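PDB 3ESL: checkpoint serine/threonine-protein kinase BUB1 from Saccharomyces cerevisiae, which acts as a serine/threonine kinase in spindle assembly checkpoint signalling, delaying anaphase until chromosomes are bioriented on the spindle. Local coordinates for residues D35-I40 against S58-C63; E54-T59 against N88-N93; E99-Y104 against T190-I195. All coordinates share one frame; numbering follows the deposited sequence. Where two conformers were deposited one is given.

Contact 1 (D35-I40 against S58-C63)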
loop_
_atom_site.group_PDB
_atom_site.type_symbol
_atom_site.label_atom_id
_atom_site.label_comp_id
_atom_site.label_asym_id
_atom_site.label_seq_id
_atom_site.Cartn_x
_atom_site.Cartn_y
_atom_site.Cartn_z
ATOM N N ASP A 35 3.794 12.625 9.669
ATOM C CA ASP A 35 4.604 13.850 9.765
ATOM C C ASP A 35 6.064 13.518 9.505
ATOM O O ASP A 35 6.744 14.185 8.716
ATOM C CB ASP A 35 4.470 14.488 11.147
ATOM C CG ASP A 35 3.210 15.317 11.305
ATOM O OD1 ASP A 35 2.555 15.651 10.292
ATOM O OD2 ASP A 35 2.892 15.642 12.470
ATOM N N TYR A 36 6.529 12.447 10.139
ATOM C CA TYR A 36 7.933 12.055 10.031
ATOM C C TYR A 36 8.263 11.597 8.608
ATOM O O TYR A 36 9.251 12.030 8.034
ATOM C CB TYR A 36 8.245 10.999 11.089
ATOM C CG TYR A 36 9.691 10.559 11.196
ATOM C CD1 TYR A 36 10.739 11.398 10.790
ATOM C CD2 TYR A 36 10.006 9.317 11.756
ATOM C CE1 TYR A 36 12.080 10.992 10.924
ATOM C CE2 TYR A 36 11.345 8.894 11.878
ATOM C CZ TYR A 36 12.364 9.744 11.467
ATOM O OH TYR A 36 13.670 9.327 11.576
ATOM N N MET A 37 7.409 10.759 8.016
ATOM C CA MET A 37 7.634 10.273 6.655
ATOM C C MET A 37 7.629 11.386 5.602
ATOM O O MET A 37 8.444 11.385 4.673
ATOM C CB MET A 37 6.615 9.176 6.312
ATOM C CG MET A 37 6.870 7.911 7.097
ATOM S SD MET A 37 5.675 6.627 6.658
ATOM C CE MET A 37 4.135 7.317 7.225
ATOM N N ILE A 38 6.729 12.353 5.768
ATOM C CA ILE A 38 6.665 13.489 4.864
ATOM C C ILE A 38 7.963 14.285 4.990
ATOM O O ILE A 38 8.541 14.669 3.972
ATOM C CB ILE A 38 5.429 14.360 5.129
ATOM C CG1 ILE A 38 4.158 13.592 4.715
ATOM C CG2 ILE A 38 5.504 15.697 4.363
ATOM C CD1 ILE A 38 2.883 14.197 5.226
ATOM N N TRP A 39 8.425 14.484 6.223
ATOM C CA TRP A 39 9.686 15.215 6.462
ATOM C C TRP A 39 10.889 14.487 5.847
ATOM O O TRP A 39 11.746 15.104 5.195
ATOM C CB TRP A 39 9.908 15.475 7.951
ATOM C CG TRP A 39 11.232 16.133 8.207
ATOM C CD1 TRP A 39 11.509 17.472 8.124
ATOM C CD2 TRP A 39 12.465 15.480 8.537
ATOM N NE1 TRP A 39 12.847 17.694 8.385
ATOM C CE2 TRP A 39 13.455 16.491 8.652
ATOM C CE3 TRP A 39 12.833 14.141 8.756
ATOM C CZ2 TRP A 39 14.788 16.202 8.979
ATOM C CZ3 TRP A 39 14.163 13.850 9.081
ATOM C CH2 TRP A 39 15.127 14.886 9.188
ATOM N N ILE A 40 10.958 13.174 6.045
ATOM C CA ILE A 40 12.048 12.390 5.466
ATOM C C ILE A 40 12.053 12.496 3.940
ATOM O O ILE A 40 13.103 12.709 3.327
ATOM C CB ILE A 40 11.943 10.902 5.817
ATOM C CG1 ILE A 40 12.042 10.680 7.325
ATOM C CG2 ILE A 40 13.040 10.094 5.083
ATOM C CD1 ILE A 40 11.523 9.307 7.764
ATOM N N SER A 58 12.690 2.194 6.455
ATOM C CA SER A 58 12.536 1.722 7.840
ATOM C C SER A 58 11.350 2.342 8.575
ATOM O O SER A 58 10.641 1.659 9.320
ATOM C CB SER A 58 13.830 1.965 8.629
ATOM O OG SER A 58 13.596 1.894 10.027
ATOM N N THR A 59 11.139 3.638 8.368
ATOM C CA THR A 59 10.057 4.356 9.021
ATOM C C THR A 59 8.716 3.868 8.478
ATOM O O THR A 59 7.768 3.691 9.251
ATOM C CB THR A 59 10.220 5.876 8.865
ATOM O OG1 THR A 59 11.483 6.250 9.436
ATOM C CG2 THR A 59 9.128 6.609 9.623
ATOM N N MET A 60 8.650 3.646 7.172
ATOM C CA MET A 60 7.393 3.214 6.553
ATOM C C MET A 60 7.059 1.808 7.068
ATOM O O MET A 60 5.909 1.509 7.386
ATOM C CB MET A 60 7.492 3.239 5.032
ATOM C CG MET A 60 7.536 4.648 4.470
ATOM S SD MET A 60 7.608 4.641 2.676
ATOM C CE MET A 60 5.940 4.160 2.309
ATOM N N GLU A 61 8.080 0.959 7.175
ATOM C CA GLU A 61 7.878 -0.399 7.687
ATOM C C GLU A 61 7.404 -0.361 9.141
ATOM O O GLU A 61 6.468 -1.089 9.513
ATOM C CB GLU A 61 9.157 -1.227 7.540
ATOM C CG GLU A 61 9.493 -1.515 6.106
ATOM C CD GLU A 61 10.710 -2.407 5.958
ATOM O OE1 GLU A 61 11.287 -2.801 6.996
ATOM O OE2 GLU A 61 11.062 -2.706 4.799
ATOM N N ARG A 62 8.041 0.477 9.956
ATOM C CA ARG A 62 7.618 0.667 11.349
ATOM C C ARG A 62 6.158 1.101 11.427
ATOM O O ARG A 62 5.382 0.569 12.231
ATOM C CB ARG A 62 8.509 1.693 12.059
ATOM C CG ARG A 62 9.844 1.138 12.511
ATOM C CD ARG A 62 10.735 2.259 13.040
ATOM N NE ARG A 62 10.438 2.598 14.429
ATOM C CZ ARG A 62 11.103 3.519 15.125
ATOM N NH1 ARG A 62 12.085 4.188 14.552
ATOM N NH2 ARG A 62 10.787 3.770 16.389
ATOM N N CYS A 63 5.791 2.061 10.579
ATOM C CA CYS A 63 4.413 2.563 10.534
ATOM C C CYS A 63 3.434 1.423 10.229
ATOM O O CYS A 63 2.450 1.213 10.951
ATOM C CB CYS A 63 4.299 3.644 9.465
ATOM S SG CYS A 63 2.604 4.207 9.233
#
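Met-37 and Thr-59 meet in the middle of an antiparallel helix pair, the basic packing unit of TPR-like folds. The pair belongs to the all-helical N-terminal domain of BUB1. Helices 29-47 and 49-67 are consecutive in the chain. The axes of segments 35-40 and 58-63 come within 10.1 Å, with N-to-C directions 163° apart. The contact is buried.

Van der Waals packing gathers round Thr-59. Its CG2 lies 3.6 Å from Met-37 CG, where the two side chains run alongside each other in opposite senses. The same methyl is 3.6 Å from Tyr-36 CD2, and here the side chains lie roughly perpendicular. Ile-40 meets Thr-59 tip to tip, its CD1 methyl 3.5 Å from the hydroxyl oxygen OG1 of Thr-59. That Ile-40 methyl also sits 3.6 Å above the plane of the Tyr-36 ring, toward its rim.

Both hydroxyls of the contact have partners beyond it. Thr-59 OG1 is hydrogen-bonded to Val-55 O, one turn back in its own helix. Tyr-36 OH is hydrogen-bonded to Glu-16 of helix 4-21, which ties the ring to a third helix.

Sulfur contacts make up the rest. Met-37 SD packs 3.5 Å from Met-60 CG, with the two side chains set crosswise. Met-37 and Cys-63 both also touch Ile-82 of helix 77-90, and a bound buffer molecule, probably from the crystallisation liquor, lies close to Met-37. The Met-37 chain runs extended to SD and then bends at chi3 (-65°), which puts CE 4.0 Å from Cys-63 SG.

Contact 2 (E54-T59 against N88-N93)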
loop_
_atom_site.group_PDB
_atom_site.type_symbol
_atom_site.label_atom_id
_atom_site.label_comp_id
_atom_site.label_asym_id
_atom_site.label_seq_id
_atom_site.Cartn_x
_atom_site.Cartn_y
_atom_site.Cartn_z
ATOM N N GLU A 54 17.074 4.790 3.153
ATOM C CA GLU A 54 17.084 3.795 4.221
ATOM C C GLU A 54 16.125 4.175 5.347
ATOM O O GLU A 54 15.340 3.343 5.815
ATOM C CB GLU A 54 18.507 3.634 4.780
ATOM C CG GLU A 54 18.620 2.723 6.006
ATOM C CD GLU A 54 19.741 3.131 6.959
ATOM O OE1 GLU A 54 20.830 3.528 6.486
ATOM O OE2 GLU A 54 19.529 3.050 8.189
ATOM N N VAL A 55 16.194 5.435 5.770
ATOM C CA VAL A 55 15.390 5.920 6.891
ATOM C C VAL A 55 13.919 5.955 6.474
ATOM O O VAL A 55 13.035 5.616 7.275
ATOM C CB VAL A 55 15.858 7.301 7.406
ATOM C CG1 VAL A 55 14.954 7.797 8.531
ATOM C CG2 VAL A 55 17.317 7.224 7.894
ATOM N N LEU A 56 13.660 6.349 5.231
ATOM C CA LEU A 56 12.277 6.336 4.741
ATOM C C LEU A 56 11.739 4.902 4.763
ATOM O O LEU A 56 10.630 4.657 5.262
ATOM C CB LEU A 56 12.155 6.953 3.344
ATOM C CG LEU A 56 10.734 6.985 2.764
ATOM C CD1 LEU A 56 9.766 7.771 3.659
ATOM C CD2 LEU A 56 10.718 7.526 1.331
ATOM N N ARG A 57 12.515 3.956 4.232
ATOM C CA ARG A 57 12.049 2.569 4.139
ATOM C C ARG A 57 11.750 2.015 5.526
ATOM O O ARG A 57 10.678 1.449 5.746
ATOM C CB ARG A 57 13.050 1.672 3.382
ATOM C CG ARG A 57 12.551 0.222 3.245
ATOM C CD ARG A 57 13.261 -0.611 2.176
ATOM N NE ARG A 57 12.496 -1.846 1.943
ATOM C CZ ARG A 57 12.643 -2.684 0.914
ATOM N NH1 ARG A 57 13.547 -2.448 -0.037
ATOM N NH2 ARG A 57 11.871 -3.772 0.835
ATOM N N SER A 58 12.690 2.194 6.455
ATOM C CA SER A 58 12.536 1.722 7.840
ATOM C C SER A 58 11.350 2.342 8.575
ATOM O O SER A 58 10.641 1.659 9.320
ATOM C CB SER A 58 13.830 1.965 8.629
ATOM O OG SER A 58 13.596 1.894 10.027
ATOM N N THR A 59 11.139 3.638 8.368
ATOM C CA THR A 59 10.057 4.356 9.021
ATOM C C THR A 59 8.716 3.868 8.478
ATOM O O THR A 59 7.768 3.691 9.251
ATOM C CB THR A 59 10.220 5.876 8.865
ATOM O OG1 THR A 59 11.483 6.250 9.436
ATOM C CG2 THR A 59 9.128 6.609 9.623
ATOM N N ASN A 88 5.003 0.829 -4.265
ATOM C CA ASN A 88 5.503 1.555 -5.448
ATOM C C ASN A 88 6.978 1.958 -5.344
ATOM O O ASN A 88 7.716 1.902 -6.332
ATOM C CB ASN A 88 4.658 2.807 -5.711
ATOM C CG ASN A 88 3.230 2.495 -6.149
ATOM O OD1 ASN A 88 2.921 1.403 -6.617
ATOM N ND2 ASN A 88 2.351 3.483 -6.005
ATOM N N LEU A 89 7.401 2.387 -4.158
ATOM C CA LEU A 89 8.771 2.845 -3.943
ATOM C C LEU A 89 9.768 1.699 -3.814
ATOM O O LEU A 89 10.894 1.788 -4.322
ATOM C CB LEU A 89 8.852 3.713 -2.695
ATOM C CG LEU A 89 8.181 5.083 -2.758
ATOM C CD1 LEU A 89 8.230 5.686 -1.373
ATOM C CD2 LEU A 89 8.879 5.993 -3.781
ATOM N N PHE A 90 9.355 0.626 -3.141
ATOM C CA PHE A 90 10.304 -0.392 -2.693
ATOM C C PHE A 90 10.130 -1.789 -3.289
ATOM O O PHE A 90 11.080 -2.581 -3.296
ATOM C CB PHE A 90 10.351 -0.436 -1.161
ATOM C CG PHE A 90 10.779 0.863 -0.541
ATOM C CD1 PHE A 90 12.072 1.349 -0.733
ATOM C CD2 PHE A 90 9.891 1.613 0.213
ATOM C CE1 PHE A 90 12.476 2.562 -0.176
ATOM C CE2 PHE A 90 10.287 2.826 0.777
ATOM C CZ PHE A 90 11.580 3.298 0.586
ATOM N N LEU A 91 8.948 -2.082 -3.824
ATOM C CA LEU A 91 8.671 -3.414 -4.363
ATOM C C LEU A 91 8.396 -3.437 -5.870
ATOM O O LEU A 91 7.956 -4.459 -6.406
ATOM C CB LEU A 91 7.503 -4.054 -3.593
ATOM C CG LEU A 91 7.647 -4.167 -2.072
ATOM C CD1 LEU A 91 6.405 -4.815 -1.443
ATOM C CD2 LEU A 91 8.916 -4.927 -1.708
ATOM N N SER A 92 8.680 -2.327 -6.550
ATOM C CA SER A 92 8.291 -2.147 -7.950
ATOM C C SER A 92 8.915 -3.166 -8.914
ATOM O O SER A 92 8.328 -3.482 -9.952
ATOM C CB SER A 92 8.577 -0.708 -8.422
ATOM O OG SER A 92 9.964 -0.410 -8.352
ATOM N N ASN A 93 10.094 -3.678 -8.565
ATOM C CA ASN A 93 10.774 -4.684 -9.387
ATOM C C ASN A 93 10.473 -6.125 -8.946
ATOM O O ASN A 93 11.181 -7.056 -9.316
ATOM C CB ASN A 93 12.287 -4.423 -9.390
ATOM C CG ASN A 93 12.937 -4.705 -8.042
ATOM O OD1 ASN A 93 12.295 -4.615 -6.991
ATOM N ND2 ASN A 93 14.223 -5.051 -8.070
#
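Arg-57 and Phe-90 form a partly buried contact, mainly an arginine stem lying against an aromatic face. It joins the middle of helix 49-67 to the C-terminal end of helix 77-90, where Leu-91 is the first residue to leave helical geometry. The two helices belong to the TPR-like N-terminal domain.

The Arg-57 and Phe-90 side chains lie alongside each other and point opposite ways. CG of Arg-57 is anti to the backbone N (chi1 -178°), and the chain stays extended as far as NE. CB makes a CH-pi contact, 3.9 Å from the centroid of the Phe-90 ring and 24° off its normal. Further out, CD of Arg-57 lies 3.7 Å from Phe-90 CD1. The guanidinium lies beyond the ring centre, and Phe-90 CB sits 3.8 Å above the guanidinium plane, over the middle of that group. The guanidinium and ring planes are 28° apart.

Leucines complete the contact. Leu-89 CB packs on the opposite face of the Phe-90 ring, and Leu-56 CG stands at the ring edge, 4.4 Å from Phe-90 CZ. Leu-56 CD2 meets Leu-89 CD1 at 4.1 Å. Leu-91 CD2 packs 4.1 Å from Arg-57 NH2.

Arg-57 NE is hydrogen-bonded to Tyr-86 OH, and the Tyr-86 ring also meets that of Phe-90. Glu-61 lies at the distance of a long, weak ion pair and could offset the charge a little. Arg-57 thus divides its work: its aliphatic carbons use the ring face, while Tyr-86 OH takes up NE.

Contact 3 (E99-Y104 against T190-I195)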
loop_
_atom_site.group_PDB
_atom_site.type_symbol
_atom_site.label_atom_id
_atom_site.label_comp_id
_atom_site.label_asym_id
_atom_site.label_seq_id
_atom_site.Cartn_x
_atom_site.Cartn_y
_atom_site.Cartn_z
ATOM N N GLU A 99 2.307 -8.386 -5.100
ATOM C CA GLU A 99 1.030 -9.079 -5.030
ATOM C C GLU A 99 0.792 -9.643 -3.620
ATOM O O GLU A 99 -0.318 -9.567 -3.096
ATOM C CB GLU A 99 0.931 -10.194 -6.078
ATOM C CG GLU A 99 -0.455 -10.795 -6.109
ATOM C CD GLU A 99 -0.595 -11.986 -7.030
ATOM O OE1 GLU A 99 0.251 -12.900 -6.968
ATOM O OE2 GLU A 99 -1.577 -12.004 -7.806
ATOM N N ASN A 100 1.841 -10.193 -3.012
ATOM C CA ASN A 100 1.710 -10.741 -1.665
ATOM C C ASN A 100 1.342 -9.677 -0.632
ATOM O O ASN A 100 0.631 -9.957 0.331
ATOM C CB ASN A 100 2.982 -11.464 -1.239
ATOM C CG ASN A 100 3.149 -12.796 -1.946
ATOM O OD1 ASN A 100 2.228 -13.284 -2.614
ATOM N ND2 ASN A 100 4.328 -13.393 -1.800
ATOM N N THR A 101 1.837 -8.464 -0.846
ATOM C CA THR A 101 1.474 -7.342 0.022
ATOM C C THR A 101 -0.013 -7.030 -0.133
ATOM O O THR A 101 -0.721 -6.925 0.872
ATOM C CB THR A 101 2.368 -6.109 -0.223
ATOM O OG1 THR A 101 3.743 -6.487 -0.074
ATOM C CG2 THR A 101 2.059 -4.999 0.801
ATOM N N PHE A 102 -0.506 -6.928 -1.377
ATOM C CA PHE A 102 -1.938 -6.693 -1.570
ATOM C C PHE A 102 -2.793 -7.818 -0.973
ATOM O O PHE A 102 -3.840 -7.565 -0.378
ATOM C CB PHE A 102 -2.284 -6.530 -3.047
ATOM C CG PHE A 102 -1.971 -5.171 -3.612
ATOM C CD1 PHE A 102 -2.746 -4.065 -3.273
ATOM C CD2 PHE A 102 -0.947 -5.019 -4.551
ATOM C CE1 PHE A 102 -2.469 -2.797 -3.830
ATOM C CE2 PHE A 102 -0.654 -3.776 -5.108
ATOM C CZ PHE A 102 -1.426 -2.655 -4.743
ATOM N N LYS A 103 -2.346 -9.060 -1.150
ATOM C CA LYS A 103 -3.039 -10.223 -0.597
ATOM C C LYS A 103 -3.098 -10.227 0.938
ATOM O O LYS A 103 -4.115 -10.614 1.534
ATOM C CB LYS A 103 -2.377 -11.513 -1.104
ATOM C CG LYS A 103 -2.652 -11.764 -2.568
ATOM C CD LYS A 103 -1.765 -12.875 -3.109
ATOM C CE LYS A 103 -1.975 -14.156 -2.322
ATOM N NZ LYS A 103 -1.635 -15.378 -3.121
ATOM N N TYR A 104 -2.007 -9.799 1.563
ATOM C CA TYR A 104 -1.919 -9.694 3.015
ATOM C C TYR A 104 -2.889 -8.634 3.542
ATOM O O TYR A 104 -3.652 -8.873 4.483
ATOM C CB TYR A 104 -0.486 -9.342 3.387
ATOM C CG TYR A 104 -0.214 -9.121 4.853
ATOM C CD1 TYR A 104 0.056 -10.199 5.703
ATOM C CD2 TYR A 104 -0.176 -7.831 5.384
ATOM C CE1 TYR A 104 0.342 -9.994 7.051
ATOM C CE2 TYR A 104 0.109 -7.615 6.731
ATOM C CZ TYR A 104 0.368 -8.705 7.554
ATOM O OH TYR A 104 0.655 -8.508 8.887
ATOM N N THR A 190 1.059 -16.295 2.891
ATOM C CA THR A 190 2.178 -15.877 3.726
ATOM C C THR A 190 2.266 -14.340 3.736
ATOM O O THR A 190 1.878 -13.705 2.755
ATOM C CB THR A 190 3.507 -16.505 3.179
ATOM O OG1 THR A 190 4.578 -16.276 4.093
ATOM C CG2 THR A 190 3.890 -15.956 1.791
ATOM N N ALA A 191 2.724 -13.746 4.842
ATOM C CA ALA A 191 3.057 -12.309 4.838
ATOM C C ALA A 191 4.213 -12.010 3.877
ATOM O O ALA A 191 5.094 -12.854 3.670
ATOM C CB ALA A 191 3.393 -11.821 6.230
ATOM N N PRO A 192 4.225 -10.793 3.285
ATOM C CA PRO A 192 5.343 -10.434 2.422
ATOM C C PRO A 192 6.642 -10.476 3.207
ATOM O O PRO A 192 6.638 -10.295 4.429
ATOM C CB PRO A 192 5.028 -8.988 1.988
ATOM C CG PRO A 192 3.972 -8.516 2.903
ATOM C CD PRO A 192 3.216 -9.722 3.363
ATOM N N PHE A 193 7.743 -10.715 2.511
ATOM C CA PHE A 193 9.020 -10.856 3.178
ATOM C C PHE A 193 9.414 -9.661 4.024
ATOM O O PHE A 193 9.980 -9.839 5.100
ATOM C CB PHE A 193 10.144 -11.187 2.201
ATOM C CG PHE A 193 11.449 -11.472 2.883
ATOM C CD1 PHE A 193 11.567 -12.555 3.762
ATOM C CD2 PHE A 193 12.550 -10.646 2.679
ATOM C CE1 PHE A 193 12.781 -12.819 4.419
ATOM C CE2 PHE A 193 13.771 -10.905 3.320
ATOM C CZ PHE A 193 13.885 -11.988 4.194
ATOM N N PHE A 194 9.108 -8.441 3.568
ATOM C CA PHE A 194 9.567 -7.269 4.321
ATOM C C PHE A 194 8.954 -7.225 5.716
ATOM O O PHE A 194 9.578 -6.741 6.662
ATOM C CB PHE A 194 9.358 -5.941 3.553
ATOM C CG PHE A 194 7.939 -5.413 3.576
ATOM C CD1 PHE A 194 7.037 -5.761 2.572
ATOM C CD2 PHE A 194 7.531 -4.523 4.569
ATOM C CE1 PHE A 194 5.729 -5.250 2.577
ATOM C CE2 PHE A 194 6.228 -4.013 4.599
ATOM C CZ PHE A 194 5.325 -4.374 3.603
ATOM N N ILE A 195 7.731 -7.745 5.838
ATOM C CA ILE A 195 7.057 -7.796 7.118
ATOM C C ILE A 195 7.702 -8.868 8.005
ATOM O O ILE A 195 8.027 -8.613 9.183
ATOM C CB ILE A 195 5.539 -8.047 6.932
ATOM C CG1 ILE A 195 4.889 -6.795 6.315
ATOM C CG2 ILE A 195 4.861 -8.376 8.257
ATOM C CD1 ILE A 195 3.410 -6.909 6.084
HETATM O O HOH W 1 0.100 -12.302 1.429
#
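Asn-100 O and Thr-190 O are bridged by one water, which donates to each at 2.6 Å. Asn-100 O also accepts the helical bond from Tyr-104 N at 2.9 Å. It is therefore gripped by two donors, and the water links the helix backbone to the incoming loop.

Pro-192 packs beside this bridge. It lies crosswise to Thr-101, with Pro-192 CB 3.5 Å from Thr-101 OG1. That hydroxyl also lies at the edge of the Phe-194 ring, in its plane, 3.5 Å from Phe-194 CE1. The Phe-194 ring stacks on Tyr-86 of helix 77-90.

Pro-192 is the N-cap residue of the short C-terminal helix 193-200. The contact brings the loop before that helix, and its first turn, back onto helix 95-108 of the TPR-like array. Glu-97 of helix 95-108 serves both segments: its backbone O is hydrogen-bonded to Thr-101 OG1, and its carboxylate OE1 to Phe-193 N at the start of the C-terminal helix.

Tyr-104 packs against Ala-191, Pro-192 and Ile-195. Its CG is anti to the backbone N (chi1 177°), which places it 3.8 Å from Pro-192 CD. Ile-195 meets Tyr-104 tip to tip, and Ile-195 CD1 lies over one face of the ring, 3.9 Å from the centroid and 29° off the normal. Ala-191 CB comes within 3.6 Å of Tyr-104 CE1. An alanine in place of Tyr-104 would probably leave Ile-195 CD1 and Ala-191 CB without the ring they pack on, opening a gap, and would cost the weak hydrogen bond to Gln-68. Tyr-104 CB itself packs 3.7 Å from Pro-192 CD.

Contacts 1 and 2 are neighbours, with centres 10 Å apart. They share helix 49-67, including Ser-58 and Thr-59, and so join helices 29-47, 49-67 and 77-90 in chain order. Met-60 SD touches the Phe-90 ring between them. Contact 3 lies about 14 Å from contact 2 and 19 Å from contact 1, centre to centre. It comes later in the chain. Leu-91 links contacts 2 and 3, since its CD1 packs on both Thr-101 and Phe-194. Together the three contacts tie successive helices of the N-terminal domain side by side and bring the C-terminal helix 193-200 back against helix 95-108, which probably helps to hold the domain together.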